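Local coordinates for intracellular protein transport protein USO1 (Saccharomyces cerevisiae S288c, PDB 6LSU), which is required for transport from the endoplasmic reticulum to the Golgi, acting as a membrane tether whose globular head region is the part in this chain, at residues A[409-414]-A[496-502]; A[502-506]-A[562-566]; A[539-543]-A[589-595]. All blocks are in the same frame, centred on the assembly; numbering follows the deposited sequence.

Contact 1: A[409-414]-A[496-502]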
ATOM      1  N   ILE A 409       3.614  20.151   3.680  1.00 53.38           N
ATOM      2  CA  ILE A 409       2.779  20.889   4.663  1.00 54.80           C
ATOM      3  C   ILE A 409       1.706  21.632   3.897  1.00 54.31           C
ATOM      4  O   ILE A 409       0.558  21.597   4.288  1.00 51.83           O
ATOM      5  CB  ILE A 409       3.655  21.816   5.503  1.00 55.96           C
ATOM      6  CG1 ILE A 409       4.560  20.963   6.408  1.00 57.96           C
ATOM      7  CG2 ILE A 409       2.754  22.740   6.304  1.00 59.75           C
ATOM      8  CD1 ILE A 409       5.589  21.751   7.201  1.00 57.20           C
ATOM      9  N   ASN A 410       2.084  22.177   2.756  1.00 52.51           N
ATOM     10  CA  ASN A 410       1.131  22.922   1.941  1.00 52.17           C
ATOM     11  C   ASN A 410       0.072  21.948   1.426  1.00 53.39           C
ATOM     12  O   ASN A 410      -1.118  22.282   1.464  1.00 62.89           O
ATOM     13  CB  ASN A 410       1.899  23.625   0.837  1.00 61.91           C
ATOM     14  CG  ASN A 410       0.917  24.290  -0.074  1.00 56.24           C
ATOM     15  OD1 ASN A 410       0.462  23.670  -1.028  1.00 61.15           O
ATOM     16  ND2 ASN A 410       0.529  25.474   0.341  1.00 57.76           N
ATOM     17  N   TRP A 411       0.479  20.807   0.912  1.00 53.09           N
ATOM     18  CA  TRP A 411      -0.455  19.858   0.263  1.00 57.05           C
ATOM     19  C   TRP A 411      -1.359  19.293   1.332  1.00 53.82           C
ATOM     20  O   TRP A 411      -2.603  19.323   1.123  1.00 52.87           O
ATOM     21  CB  TRP A 411       0.279  18.737  -0.467  1.00 60.78           C
ATOM     22  CG  TRP A 411       0.695  19.142  -1.836  1.00 54.84           C
ATOM     23  CD1 TRP A 411       0.856  20.402  -2.308  1.00 56.96           C
ATOM     24  CD2 TRP A 411       1.050  18.265  -2.908  1.00 57.22           C
ATOM     25  NE1 TRP A 411       1.286  20.374  -3.608  1.00 55.77           N
ATOM     26  CE2 TRP A 411       1.374  19.073  -4.008  1.00 53.88           C
ATOM     27  CE3 TRP A 411       1.085  16.882  -3.047  1.00 61.02           C
ATOM     28  CZ2 TRP A 411       1.784  18.543  -5.214  1.00 59.28           C
ATOM     29  CZ3 TRP A 411       1.461  16.358  -4.255  1.00 62.08           C
ATOM     30  CH2 TRP A 411       1.808  17.177  -5.321  1.00 60.90           C
ATOM     31  N   MET A 412      -0.737  18.883   2.442  1.00 51.07           N
ATOM     32  CA  MET A 412      -1.457  18.344   3.610  1.00 53.41           C
ATOM     33  C   MET A 412      -2.603  19.301   3.995  1.00 57.37           C
ATOM     34  O   MET A 412      -3.743  18.777   4.252  1.00 59.85           O
ATOM     35  CB  MET A 412      -0.519  18.134   4.806  1.00 46.51           C
ATOM     36  CG  MET A 412      -1.171  17.267   5.819  1.00 48.09           C
ATOM     37  SD  MET A 412      -0.166  17.001   7.264  1.00 52.78           S
ATOM     38  CE  MET A 412       0.314  18.685   7.572  1.00 59.77           C
ATOM     39  N   LEU A 413      -2.315  20.611   4.102  1.00 54.85           N
ATOM     40  CA  LEU A 413      -3.212  21.616   4.760  1.00 57.78           C
ATOM     41  C   LEU A 413      -4.213  22.178   3.753  1.00 57.45           C
ATOM     42  O   LEU A 413      -5.413  22.121   4.076  1.00 64.58           O
ATOM     43  CB  LEU A 413      -2.403  22.794   5.321  1.00 59.04           C
ATOM     44  CG  LEU A 413      -1.484  22.469   6.484  1.00 55.32           C
ATOM     45  CD1 LEU A 413      -0.747  23.694   6.955  1.00 55.23           C
ATOM     46  CD2 LEU A 413      -2.266  21.859   7.622  1.00 61.27           C
ATOM     47  N   TYR A 414      -3.726  22.696   2.605  1.00 55.55           N
ATOM     48  CA  TYR A 414      -4.513  23.545   1.686  1.00 62.23           C
ATOM     49  C   TYR A 414      -4.808  22.873   0.341  1.00 65.44           C
ATOM     50  O   TYR A 414      -5.285  23.605  -0.581  1.00 74.91           O
ATOM     51  CB  TYR A 414      -3.805  24.883   1.419  1.00 65.49           C
ATOM     52  CG  TYR A 414      -3.391  25.626   2.658  1.00 70.42           C
ATOM     53  CD1 TYR A 414      -4.300  26.330   3.438  1.00 63.53           C
ATOM     54  CD2 TYR A 414      -2.058  25.597   3.062  1.00 74.40           C
ATOM     55  CE1 TYR A 414      -3.898  26.967   4.611  1.00 63.86           C
ATOM     56  CE2 TYR A 414      -1.646  26.233   4.224  1.00 76.99           C
ATOM     57  CZ  TYR A 414      -2.571  26.908   5.009  1.00 72.10           C
ATOM     58  OH  TYR A 414      -2.147  27.494   6.167  1.00 75.63           O
ATOM     59  N   LYS A 496       1.620  29.202   1.442  1.00 75.24           N
ATOM     60  CA  LYS A 496       1.394  28.915   2.875  1.00 72.79           C
ATOM     61  C   LYS A 496       1.932  27.522   3.255  1.00 65.58           C
ATOM     62  O   LYS A 496       1.534  26.535   2.640  1.00 69.46           O
ATOM     63  CB  LYS A 496      -0.104  29.006   3.170  1.00 85.50           C
ATOM     64  CG  LYS A 496      -0.627  30.414   3.410  1.00 99.29           C
ATOM     65  CD  LYS A 496      -2.124  30.566   3.172  1.00106.45           C
ATOM     66  CE  LYS A 496      -2.895  31.026   4.396  1.00114.47           C
ATOM     67  NZ  LYS A 496      -2.203  32.111   5.138  1.00117.89           N
ATOM     68  N   ALA A 497       2.767  27.422   4.292  1.00 60.16           N
ATOM     69  CA  ALA A 497       3.204  26.112   4.848  1.00 60.80           C
ATOM     70  C   ALA A 497       3.394  26.188   6.372  1.00 59.65           C
ATOM     71  O   ALA A 497       4.310  25.490   6.854  1.00 58.68           O
ATOM     72  CB  ALA A 497       4.475  25.653   4.170  1.00 56.40           C
ATOM     73  N   ASN A 498       2.563  26.959   7.092  1.00 57.61           N
ATOM     74  CA  ASN A 498       2.748  27.209   8.543  1.00 56.81           C
ATOM     75  C   ASN A 498       1.588  26.630   9.349  1.00 54.48           C
ATOM     76  O   ASN A 498       0.439  26.934   9.078  1.00 57.54           O
ATOM     77  CB  ASN A 498       2.989  28.689   8.871  1.00 56.73           C
ATOM     78  CG  ASN A 498       3.565  28.837  10.266  1.00 56.41           C
ATOM     79  OD1 ASN A 498       2.897  28.561  11.263  1.00 61.33           O
ATOM     80  ND2 ASN A 498       4.848  29.151  10.363  1.00 51.67           N
ATOM     81  N   LEU A 499       1.933  25.776  10.297  1.00 57.92           N
ATOM     82  CA  LEU A 499       0.970  24.969  11.077  1.00 61.04           C
ATOM     83  C   LEU A 499       0.381  25.869  12.156  1.00 60.40           C
ATOM     84  O   LEU A 499      -0.754  25.607  12.554  1.00 56.96           O
ATOM     85  CB  LEU A 499       1.685  23.762  11.702  1.00 58.45           C
ATOM     86  CG  LEU A 499       2.149  22.681  10.733  1.00 61.98           C
ATOM     87  CD1 LEU A 499       3.180  21.748  11.374  1.00 65.18           C
ATOM     88  CD2 LEU A 499       0.981  21.883  10.229  1.00 61.29           C
ATOM     89  N   PHE A 500       1.172  26.830  12.646  1.00 62.69           N
ATOM     90  CA  PHE A 500       0.769  27.801  13.693  1.00 63.94           C
ATOM     91  C   PHE A 500      -0.271  28.758  13.111  1.00 70.29           C
ATOM     92  O   PHE A 500      -1.266  29.080  13.773  1.00 71.07           O
ATOM     93  CB  PHE A 500       1.988  28.513  14.232  1.00 60.15           C
ATOM     94  CG  PHE A 500       2.783  27.664  15.180  1.00 62.06           C
ATOM     95  CD1 PHE A 500       2.255  27.301  16.405  1.00 61.42           C
ATOM     96  CD2 PHE A 500       4.059  27.250  14.862  1.00 60.75           C
ATOM     97  CE1 PHE A 500       3.003  26.540  17.291  1.00 65.34           C
ATOM     98  CE2 PHE A 500       4.773  26.448  15.731  1.00 62.03           C
ATOM     99  CZ  PHE A 500       4.262  26.115  16.952  1.00 59.01           C
ATOM    100  N   GLU A 501      -0.067  29.144  11.858  1.00 63.46           N
ATOM    101  CA  GLU A 501      -1.061  29.927  11.120  1.00 73.97           C
ATOM    102  C   GLU A 501      -2.415  29.227  11.262  1.00 74.56           C
ATOM    103  O   GLU A 501      -3.357  29.908  11.590  1.00 81.06           O
ATOM    104  CB  GLU A 501      -0.636  30.089   9.665  1.00 85.01           C
ATOM    105  CG  GLU A 501      -0.966  31.459   9.103  1.00100.24           C
ATOM    106  CD  GLU A 501      -0.206  31.817   7.833  1.00112.46           C
ATOM    107  OE1 GLU A 501       0.001  33.033   7.596  1.00126.40           O
ATOM    108  OE2 GLU A 501       0.184  30.887   7.088  1.00125.42           O
ATOM    109  N   VAL A 502      -2.506  27.912  11.037  1.00 69.01           N
ATOM    110  CA  VAL A 502      -3.811  27.200  11.080  1.00 64.37           C
ATOM    111  C   VAL A 502      -4.248  27.066  12.544  1.00 62.58           C
ATOM    112  O   VAL A 502      -5.373  27.444  12.918  1.00 69.64           O
ATOM    113  CB  VAL A 502      -3.724  25.835  10.387  1.00 60.75           C
ATOM    114  CG1 VAL A 502      -4.945  24.974  10.681  1.00 56.33           C
ATOM    115  CG2 VAL A 502      -3.520  26.006   8.890  1.00 61.69           C
TER
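The last turn and a half of helix 404-414 lies against the loop residues K496 to N498 and the start of helix 499-504, the backbones coming nearest where the CA atoms of N410 and A497 are 4.8 Å apart. N410 makes the hydrogen bond across the contact: ND2 gives a nearly straight bond (172°) to K496 O, 2.7 Å away, lying in both its own amide plane and the carbonyl plane. With CG anti to the backbone N (chi1 175°), the amide end is brought nearer the loop, within bonding distance of that carbonyl. Y414 is sandwiched at the rims of its ring, L413 CB over one face and K496 CD over the opposite one, while K496 CB comes to 3.3 Å from CE2. The bent K496 chain then carries NZ to a salt bridge with E501 OE2 at 3.3 Å. Deeper in, L413 CD1 meets L499 CD2 and V502 CG2, each at 4.1 Å, the two leucines crossing nearly at right angles, and I409 CG2 rests on A497 CB. N498 N-caps the second helix, its OD1 accepting from E501 N and, weakly, from F500 N; its ND2 bonds to Q449 O of helix 439-459. The chemistry is thus divided: at the more exposed side the N410 amide grips the K496 carbonyl and the K496 stem packs on the Y414 ring; beneath, leucine, isoleucine and valine branches join ARM 7 to ARM 8.

Contact 2: A[502-506]-A[562-566]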
ATOM      1  N   VAL A 502      -2.506  27.912  11.037  1.00 69.01           N
ATOM      2  CA  VAL A 502      -3.811  27.200  11.080  1.00 64.37           C
ATOM      3  C   VAL A 502      -4.248  27.066  12.544  1.00 62.58           C
ATOM      4  O   VAL A 502      -5.373  27.444  12.918  1.00 69.64           O
ATOM      5  CB  VAL A 502      -3.724  25.835  10.387  1.00 60.75           C
ATOM      6  CG1 VAL A 502      -4.945  24.974  10.681  1.00 56.33           C
ATOM      7  CG2 VAL A 502      -3.520  26.006   8.890  1.00 61.69           C
ATOM      8  N   LEU A 503      -3.364  26.577  13.379  1.00 59.22           N
ATOM      9  CA  LEU A 503      -3.737  26.217  14.775  1.00 58.80           C
ATOM     10  C   LEU A 503      -4.204  27.450  15.587  1.00 64.81           C
ATOM     11  O   LEU A 503      -5.013  27.248  16.527  1.00 68.71           O
ATOM     12  CB  LEU A 503      -2.530  25.596  15.453  1.00 51.45           C
ATOM     13  CG  LEU A 503      -2.788  25.140  16.873  1.00 52.02           C
ATOM     14  CD1 LEU A 503      -3.613  23.897  16.842  1.00 57.67           C
ATOM     15  CD2 LEU A 503      -1.517  24.884  17.654  1.00 53.40           C
ATOM     16  N   LEU A 504      -3.708  28.660  15.307  1.00 59.42           N
ATOM     17  CA  LEU A 504      -3.852  29.824  16.223  1.00 61.75           C
ATOM     18  C   LEU A 504      -4.583  30.985  15.529  1.00 56.63           C
ATOM     19  O   LEU A 504      -4.642  32.078  16.097  1.00 63.60           O
ATOM     20  CB  LEU A 504      -2.464  30.277  16.735  1.00 60.77           C
ATOM     21  CG  LEU A 504      -1.662  29.253  17.552  1.00 59.41           C
ATOM     22  CD1 LEU A 504      -0.217  29.690  17.745  1.00 56.16           C
ATOM     23  CD2 LEU A 504      -2.291  29.017  18.921  1.00 64.63           C
ATOM     24  N   ASN A 505      -5.066  30.793  14.320  1.00 63.46           N
ATOM     25  CA  ASN A 505      -5.828  31.822  13.575  1.00 67.42           C
ATOM     26  C   ASN A 505      -7.217  31.280  13.316  1.00 68.20           C
ATOM     27  O   ASN A 505      -7.427  30.050  13.459  1.00 66.98           O
ATOM     28  CB  ASN A 505      -5.210  32.287  12.263  1.00 69.99           C
ATOM     29  CG  ASN A 505      -3.970  33.130  12.480  1.00 82.52           C
ATOM     30  OD1 ASN A 505      -3.458  33.193  13.600  1.00 91.29           O
ATOM     31  ND2 ASN A 505      -3.455  33.741  11.411  1.00 91.46           N
ATOM     32  N   TYR A 506      -8.128  32.213  13.047  1.00 70.66           N
ATOM     33  CA  TYR A 506      -9.550  31.937  12.814  1.00 70.53           C
ATOM     34  C   TYR A 506      -9.709  31.910  11.301  1.00 73.13           C
ATOM     35  O   TYR A 506      -9.185  32.821  10.624  1.00 76.56           O
ATOM     36  CB  TYR A 506     -10.435  32.959  13.529  1.00 69.70           C
ATOM     37  CG  TYR A 506     -11.892  32.770  13.207  1.00 74.13           C
ATOM     38  CD1 TYR A 506     -12.598  31.685  13.723  1.00 68.96           C
ATOM     39  CD2 TYR A 506     -12.533  33.603  12.299  1.00 69.34           C
ATOM     40  CE1 TYR A 506     -13.920  31.475  13.372  1.00 76.14           C
ATOM     41  CE2 TYR A 506     -13.856  33.399  11.940  1.00 70.51           C
ATOM     42  CZ  TYR A 506     -14.552  32.336  12.482  1.00 74.49           C
ATOM     43  OH  TYR A 506     -15.862  32.144  12.147  1.00 78.92           O
ATOM     44  N   THR A 562      -5.597  31.337  23.236  1.00 63.59           N
ATOM     45  CA  THR A 562      -5.991  31.515  21.803  1.00 65.15           C
ATOM     46  C   THR A 562      -6.757  30.291  21.248  1.00 63.15           C
ATOM     47  O   THR A 562      -7.747  30.459  20.514  1.00 64.64           O
ATOM     48  CB  THR A 562      -4.776  31.740  20.908  1.00 63.60           C
ATOM     49  OG1 THR A 562      -3.895  32.743  21.415  1.00 66.17           O
ATOM     50  CG2 THR A 562      -5.203  32.176  19.524  1.00 68.61           C
ATOM     51  N   ILE A 563      -6.306  29.086  21.524  1.00 63.56           N
ATOM     52  CA  ILE A 563      -6.981  27.831  21.056  1.00 69.39           C
ATOM     53  C   ILE A 563      -8.334  27.734  21.786  1.00 72.16           C
ATOM     54  O   ILE A 563      -9.327  27.283  21.131  1.00 70.03           O
ATOM     55  CB  ILE A 563      -6.075  26.595  21.314  1.00 68.62           C
ATOM     56  CG1 ILE A 563      -4.877  26.591  20.361  1.00 69.03           C
ATOM     57  CG2 ILE A 563      -6.830  25.276  21.218  1.00 64.30           C
ATOM     58  CD1 ILE A 563      -3.715  25.749  20.834  1.00 69.00           C
ATOM     59  N   SER A 564      -8.377  28.116  23.081  1.00 66.83           N
ATOM     60  CA  SER A 564      -9.607  28.077  23.931  1.00 67.79           C
ATOM     61  C   SER A 564     -10.705  28.947  23.309  1.00 60.11           C
ATOM     62  O   SER A 564     -11.794  28.436  23.091  1.00 59.81           O
ATOM     63  CB  SER A 564      -9.322  28.476  25.339  1.00 64.82           C
ATOM     64  OG  SER A 564      -8.532  27.491  26.006  1.00 72.72           O
ATOM     65  N   GLU A 565     -10.383  30.194  22.982  1.00 62.31           N
ATOM     66  CA  GLU A 565     -11.261  31.127  22.237  1.00 63.40           C
ATOM     67  C   GLU A 565     -11.695  30.464  20.928  1.00 64.92           C
ATOM     68  O   GLU A 565     -12.919  30.409  20.679  1.00 72.54           O
ATOM     69  CB  GLU A 565     -10.552  32.461  21.972  1.00 76.30           C
ATOM     70  CG  GLU A 565     -11.255  33.670  22.581  1.00 91.82           C
ATOM     71  CD  GLU A 565     -10.329  34.596  23.356  1.00101.17           C
ATOM     72  OE1 GLU A 565      -9.760  34.130  24.380  1.00100.29           O
ATOM     73  OE2 GLU A 565     -10.145  35.761  22.913  1.00114.02           O
ATOM     74  N   LEU A 566     -10.750  29.930  20.139  1.00 68.47           N
ATOM     75  CA  LEU A 566     -11.060  29.242  18.850  1.00 62.11           C
ATOM     76  C   LEU A 566     -12.019  28.075  19.105  1.00 60.90           C
ATOM     77  O   LEU A 566     -13.023  27.970  18.379  1.00 62.56           O
ATOM     78  CB  LEU A 566      -9.755  28.784  18.187  1.00 59.27           C
ATOM     79  CG  LEU A 566      -8.975  29.914  17.528  1.00 61.40           C
ATOM     80  CD1 LEU A 566      -7.527  29.511  17.249  1.00 58.25           C
ATOM     81  CD2 LEU A 566      -9.696  30.409  16.276  1.00 57.30           C
TER
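The one aromatic ring here, that of Y506, has L566 CD2 at its edge, near the ring plane; the same methyl lies 3.8 Å from Y506 CB, and the two side chains meet at a slant. The Y506 side chain also touches N549 and T569 in neighbouring loops. L566 points at the other segment and divides its two methyls along the chain leaving helix 499-504: CD1 sits 3.5 Å from L503 O, and CD2 is 3.6 Å from N505 O. One turn back, I563 sets its longer branch against two leucines, L503 and L504. Its CG1 approaches L504 CD2 at 3.8 Å, and its terminal CD1 lies 4.0 Å from L503 CD2. CG1 is placed anti to the carbonyl carbon (chi1 -71°), the rotation that sends this longer branch out to both leucines. Cut back to an alanine, this position would probably leave a gap facing L503 and L504, their CD2 methyls without the CG1 and CD1 they pack on. T562 turns its methyl CG2 to L504 O, 3.5 Å away, whereas its OG1 bonds to K558 O and T547 OG1. Beyond the segments, F585 of helix 577-590 touches both L503 and I563. No hydrogen bond crosses the contact: ARM 8 and ARM 9 meet through aliphatic branches and the Y506 side chain, packed against each other and against backbone carbonyls, so the fit of apolar groups probably governs how helix 559-568 sits against the end of helix 499-504 and the chain that follows.

Contact 3: A[539-543]-A[589-595]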
ATOM      1  N   ARG A 539       6.396  20.716  23.651  1.00 60.13           N
ATOM      2  CA  ARG A 539       5.160  21.248  24.291  1.00 68.25           C
ATOM      3  C   ARG A 539       5.393  22.713  24.674  1.00 67.37           C
ATOM      4  O   ARG A 539       4.658  23.608  24.173  1.00 66.49           O
ATOM      5  CB  ARG A 539       4.774  20.371  25.485  1.00 61.10           C
ATOM      6  CG  ARG A 539       4.209  19.016  25.080  1.00 67.66           C
ATOM      7  CD  ARG A 539       4.112  18.051  26.242  1.00 71.18           C
ATOM      8  NE  ARG A 539       3.316  16.846  25.997  1.00 74.36           N
ATOM      9  CZ  ARG A 539       2.013  16.706  26.304  1.00 79.39           C
ATOM     10  NH1 ARG A 539       1.332  17.702  26.841  1.00 78.34           N
ATOM     11  NH2 ARG A 539       1.392  15.565  26.080  1.00 82.65           N
ATOM     12  N   GLU A 540       6.459  22.933  25.448  1.00 72.16           N
ATOM     13  CA  GLU A 540       6.877  24.251  25.980  1.00 72.61           C
ATOM     14  C   GLU A 540       7.046  25.267  24.870  1.00 64.42           C
ATOM     15  O   GLU A 540       6.621  26.371  25.087  1.00 75.01           O
ATOM     16  CB  GLU A 540       8.162  24.120  26.797  1.00 80.62           C
ATOM     17  CG  GLU A 540       7.885  23.510  28.162  1.00 88.69           C
ATOM     18  CD  GLU A 540       6.589  24.011  28.801  1.00 97.57           C
ATOM     19  OE1 GLU A 540       5.645  23.159  29.012  1.00 94.43           O
ATOM     20  OE2 GLU A 540       6.502  25.260  29.045  1.00 87.39           O
ATOM     21  N   ILE A 541       7.644  24.913  23.745  1.00 62.84           N
ATOM     22  CA  ILE A 541       7.814  25.870  22.612  1.00 64.59           C
ATOM     23  C   ILE A 541       6.444  26.278  22.078  1.00 63.15           C
ATOM     24  O   ILE A 541       6.307  27.411  21.586  1.00 70.01           O
ATOM     25  CB  ILE A 541       8.687  25.258  21.484  1.00 67.70           C
ATOM     26  CG1 ILE A 541      10.123  25.037  21.959  1.00 65.85           C
ATOM     27  CG2 ILE A 541       8.632  26.135  20.225  1.00 63.74           C
ATOM     28  CD1 ILE A 541      10.968  24.253  20.990  1.00 72.13           C
ATOM     29  N   THR A 542       5.491  25.351  22.056  1.00 66.51           N
ATOM     30  CA  THR A 542       4.174  25.565  21.404  1.00 68.92           C
ATOM     31  C   THR A 542       3.356  26.418  22.359  1.00 70.56           C
ATOM     32  O   THR A 542       2.724  27.397  21.890  1.00 70.56           O
ATOM     33  CB  THR A 542       3.456  24.253  21.065  1.00 74.40           C
ATOM     34  OG1 THR A 542       4.259  23.488  20.166  1.00 64.50           O
ATOM     35  CG2 THR A 542       2.097  24.508  20.435  1.00 81.63           C
ATOM     36  N   ARG A 543       3.457  26.100  23.652  1.00 69.43           N
ATOM     37  CA  ARG A 543       2.781  26.850  24.748  1.00 71.72           C
ATOM     38  C   ARG A 543       3.206  28.327  24.696  1.00 71.73           C
ATOM     39  O   ARG A 543       2.333  29.231  24.742  1.00 83.83           O
ATOM     40  CB  ARG A 543       3.066  26.220  26.116  1.00 70.01           C
ATOM     41  CG  ARG A 543       1.985  26.508  27.139  1.00 75.43           C
ATOM     42  CD  ARG A 543       2.071  25.728  28.442  1.00 78.95           C
ATOM     43  NE  ARG A 543       3.345  25.918  29.115  1.00 82.83           N
ATOM     44  CZ  ARG A 543       3.795  27.067  29.630  1.00 82.78           C
ATOM     45  NH1 ARG A 543       3.080  28.177  29.567  1.00 78.16           N
ATOM     46  NH2 ARG A 543       4.993  27.109  30.188  1.00 86.88           N
ATOM     47  N   TRP A 589      -3.140  17.768  25.046  1.00 57.19           N
ATOM     48  CA  TRP A 589      -2.142  18.749  25.522  1.00 58.61           C
ATOM     49  C   TRP A 589      -2.149  18.792  27.052  1.00 58.52           C
ATOM     50  O   TRP A 589      -1.113  18.866  27.638  1.00 64.39           O
ATOM     51  CB  TRP A 589      -2.419  20.148  24.945  1.00 53.52           C
ATOM     52  CG  TRP A 589      -1.200  21.013  25.038  1.00 52.29           C
ATOM     53  CD1 TRP A 589      -0.120  20.815  25.865  1.00 47.43           C
ATOM     54  CD2 TRP A 589      -0.926  22.198  24.277  1.00 45.48           C
ATOM     55  NE1 TRP A 589       0.765  21.826  25.695  1.00 48.98           N
ATOM     56  CE2 TRP A 589       0.301  22.694  24.740  1.00 44.03           C
ATOM     57  CE3 TRP A 589      -1.631  22.937  23.321  1.00 50.08           C
ATOM     58  CZ2 TRP A 589       0.848  23.877  24.262  1.00 46.77           C
ATOM     59  CZ3 TRP A 589      -1.125  24.138  22.874  1.00 47.54           C
ATOM     60  CH2 TRP A 589       0.124  24.577  23.318  1.00 50.82           C
ATOM     61  N   LEU A 590      -3.321  18.833  27.674  1.00 71.95           N
ATOM     62  CA  LEU A 590      -3.452  19.083  29.133  1.00 72.13           C
ATOM     63  C   LEU A 590      -3.063  17.810  29.873  1.00 71.63           C
ATOM     64  O   LEU A 590      -2.370  17.913  30.922  1.00 63.29           O
ATOM     65  CB  LEU A 590      -4.882  19.490  29.465  1.00 71.64           C
ATOM     66  CG  LEU A 590      -5.109  20.980  29.678  1.00 67.93           C
ATOM     67  CD1 LEU A 590      -4.643  21.788  28.477  1.00 65.59           C
ATOM     68  CD2 LEU A 590      -6.584  21.239  29.950  1.00 67.96           C
ATOM     69  N   PHE A 591      -3.461  16.663  29.329  1.00 69.62           N
ATOM     70  CA  PHE A 591      -3.206  15.353  29.990  1.00 75.41           C
ATOM     71  C   PHE A 591      -1.706  15.195  30.329  1.00 78.59           C
ATOM     72  O   PHE A 591      -0.841  15.225  29.416  1.00 80.52           O
ATOM     73  CB  PHE A 591      -3.716  14.195  29.147  1.00 71.66           C
ATOM     74  CG  PHE A 591      -3.812  12.935  29.961  1.00 78.34           C
ATOM     75  CD1 PHE A 591      -2.668  12.348  30.466  1.00 77.96           C
ATOM     76  CD2 PHE A 591      -5.044  12.368  30.263  1.00 81.51           C
ATOM     77  CE1 PHE A 591      -2.742  11.211  31.246  1.00 82.56           C
ATOM     78  CE2 PHE A 591      -5.110  11.233  31.048  1.00 84.53           C
ATOM     79  CZ  PHE A 591      -3.962  10.660  31.541  1.00 86.49           C
ATOM     80  N   GLY A 592      -1.427  15.088  31.635  1.00 75.90           N
ATOM     81  CA  GLY A 592      -0.102  14.952  32.266  1.00 72.03           C
ATOM     82  C   GLY A 592       0.775  16.187  32.082  1.00 72.80           C
ATOM     83  O   GLY A 592       2.002  16.038  32.202  1.00 84.08           O
ATOM     84  N   ASP A 593       0.213  17.357  31.787  1.00 65.17           N
ATOM     85  CA  ASP A 593       1.003  18.598  31.587  1.00 66.61           C
ATOM     86  C   ASP A 593       0.415  19.699  32.507  1.00 72.98           C
ATOM     87  O   ASP A 593      -0.501  20.464  32.117  1.00 75.64           O
ATOM     88  CB  ASP A 593       1.117  18.908  30.085  1.00 60.73           C
ATOM     89  CG  ASP A 593       1.982  20.103  29.738  1.00 61.21           C
ATOM     90  OD1 ASP A 593       2.520  20.710  30.657  1.00 72.99           O
ATOM     91  OD2 ASP A 593       2.110  20.426  28.544  1.00 71.37           O
ATOM     92  N   PHE A 594       0.957  19.780  33.715  1.00 83.61           N
ATOM     93  CA  PHE A 594       0.637  20.785  34.766  1.00 83.30           C
ATOM     94  C   PHE A 594       0.704  22.218  34.209  1.00 73.93           C
ATOM     95  O   PHE A 594      -0.253  22.955  34.384  1.00 88.57           O
ATOM     96  CB  PHE A 594       1.559  20.568  35.967  1.00 87.82           C
ATOM     97  CG  PHE A 594       1.197  19.344  36.774  1.00 99.23           C
ATOM     98  CD1 PHE A 594       1.741  18.101  36.483  1.00112.39           C
ATOM     99  CD2 PHE A 594       0.288  19.428  37.821  1.00111.32           C
ATOM    100  CE1 PHE A 594       1.389  16.977  37.225  1.00111.66           C
ATOM    101  CE2 PHE A 594      -0.064  18.305  38.558  1.00111.17           C
ATOM    102  CZ  PHE A 594       0.487  17.080  38.258  1.00110.51           C
ATOM    103  N   LYS A 595       1.783  22.625  33.569  1.00 62.53           N
ATOM    104  CA  LYS A 595       1.896  24.004  33.043  1.00 72.04           C
ATOM    105  C   LYS A 595       0.804  24.258  31.999  1.00 76.92           C
ATOM    106  O   LYS A 595       0.372  25.424  31.866  1.00 80.47           O
ATOM    107  CB  LYS A 595       3.265  24.275  32.403  1.00 83.15           C
ATOM    108  CG  LYS A 595       4.474  23.892  33.248  1.00 85.09           C
ATOM    109  CD  LYS A 595       5.708  24.762  32.988  1.00 96.84           C
ATOM    110  CE  LYS A 595       7.027  24.011  33.081  1.00100.73           C
ATOM    111  NZ  LYS A 595       7.069  23.097  34.248  1.00107.30           N
TER
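R539 reaches across from helix 535-543 with its chain extended from CG to NE, and its NH1 serves two acceptors at the end of helix 577-590 and the turn beyond. The shorter bond, 2.8 Å from NH1 to W589 O, lies at the edge of the guanidinium in its plane, although the N-H...O angle is only 133° and the donor is tilted from the carbonyl plane. The second joins NH1 to D593 OD2 at 3.3 Å, a weak hydrogen bond within a salt bridge whose guanidinium and carboxylate planes stand 71° apart. D593 is also the N-cap of helix 594-601, its OD1 bonding weakly to A596 N; the arginine charge is therefore likely to stabilise the capping carboxylate. Between the helices L590 to D593 form a type II turn, with G592 at positive phi. Further out, R543 NH2 pairs with E540 OE2 at 2.6 Å, on the syn side of the carboxylate, and K595 CB covers one face of the R543 guanidinium, 3.7 Å from NE. The E540 and D593 carboxylates approach to 4.3 Å between OE1 and OD1, a like-charge pair that R539 and R543 probably offset. The indole of W589 closes the packing: T542 CG2 lies 3.5 Å from CH2, at a slant to the ring, while R543 N approaches the ring edge in plane and R543 CB touches CZ2. Around this core, R543 NH1 pairs with D599 of helix 594-601, W589 packs on I560 and I563 of helix 559-568, and I541 and T542 lean on helix 439-459. Helix 535-543 is thereby wedged between that earlier helix and the junction of ARM 9 with ARM 10.

Overall arrangement
All three contacts lie on the same side of the chain's centre, toward the C-terminal end of the armadillo-repeat head. Contacts 1 and 2 have centres about 14 Å apart and share helix 499-504, with V502 common to both; contact 1 closes before contact 2 opens. Contacts 2 and 3 interleave along the chain, their centres about 16 Å apart, and touch where I563 CD1 packs on W589 CZ3, 3.7 Å away, on successive helices 559-568 and 577-590. Contacts 1 and 3, about 22 Å apart, meet through F500 and T542. Together they form a continuous run of helix packing from ARM 7 to the start of ARM 10 in the globular head.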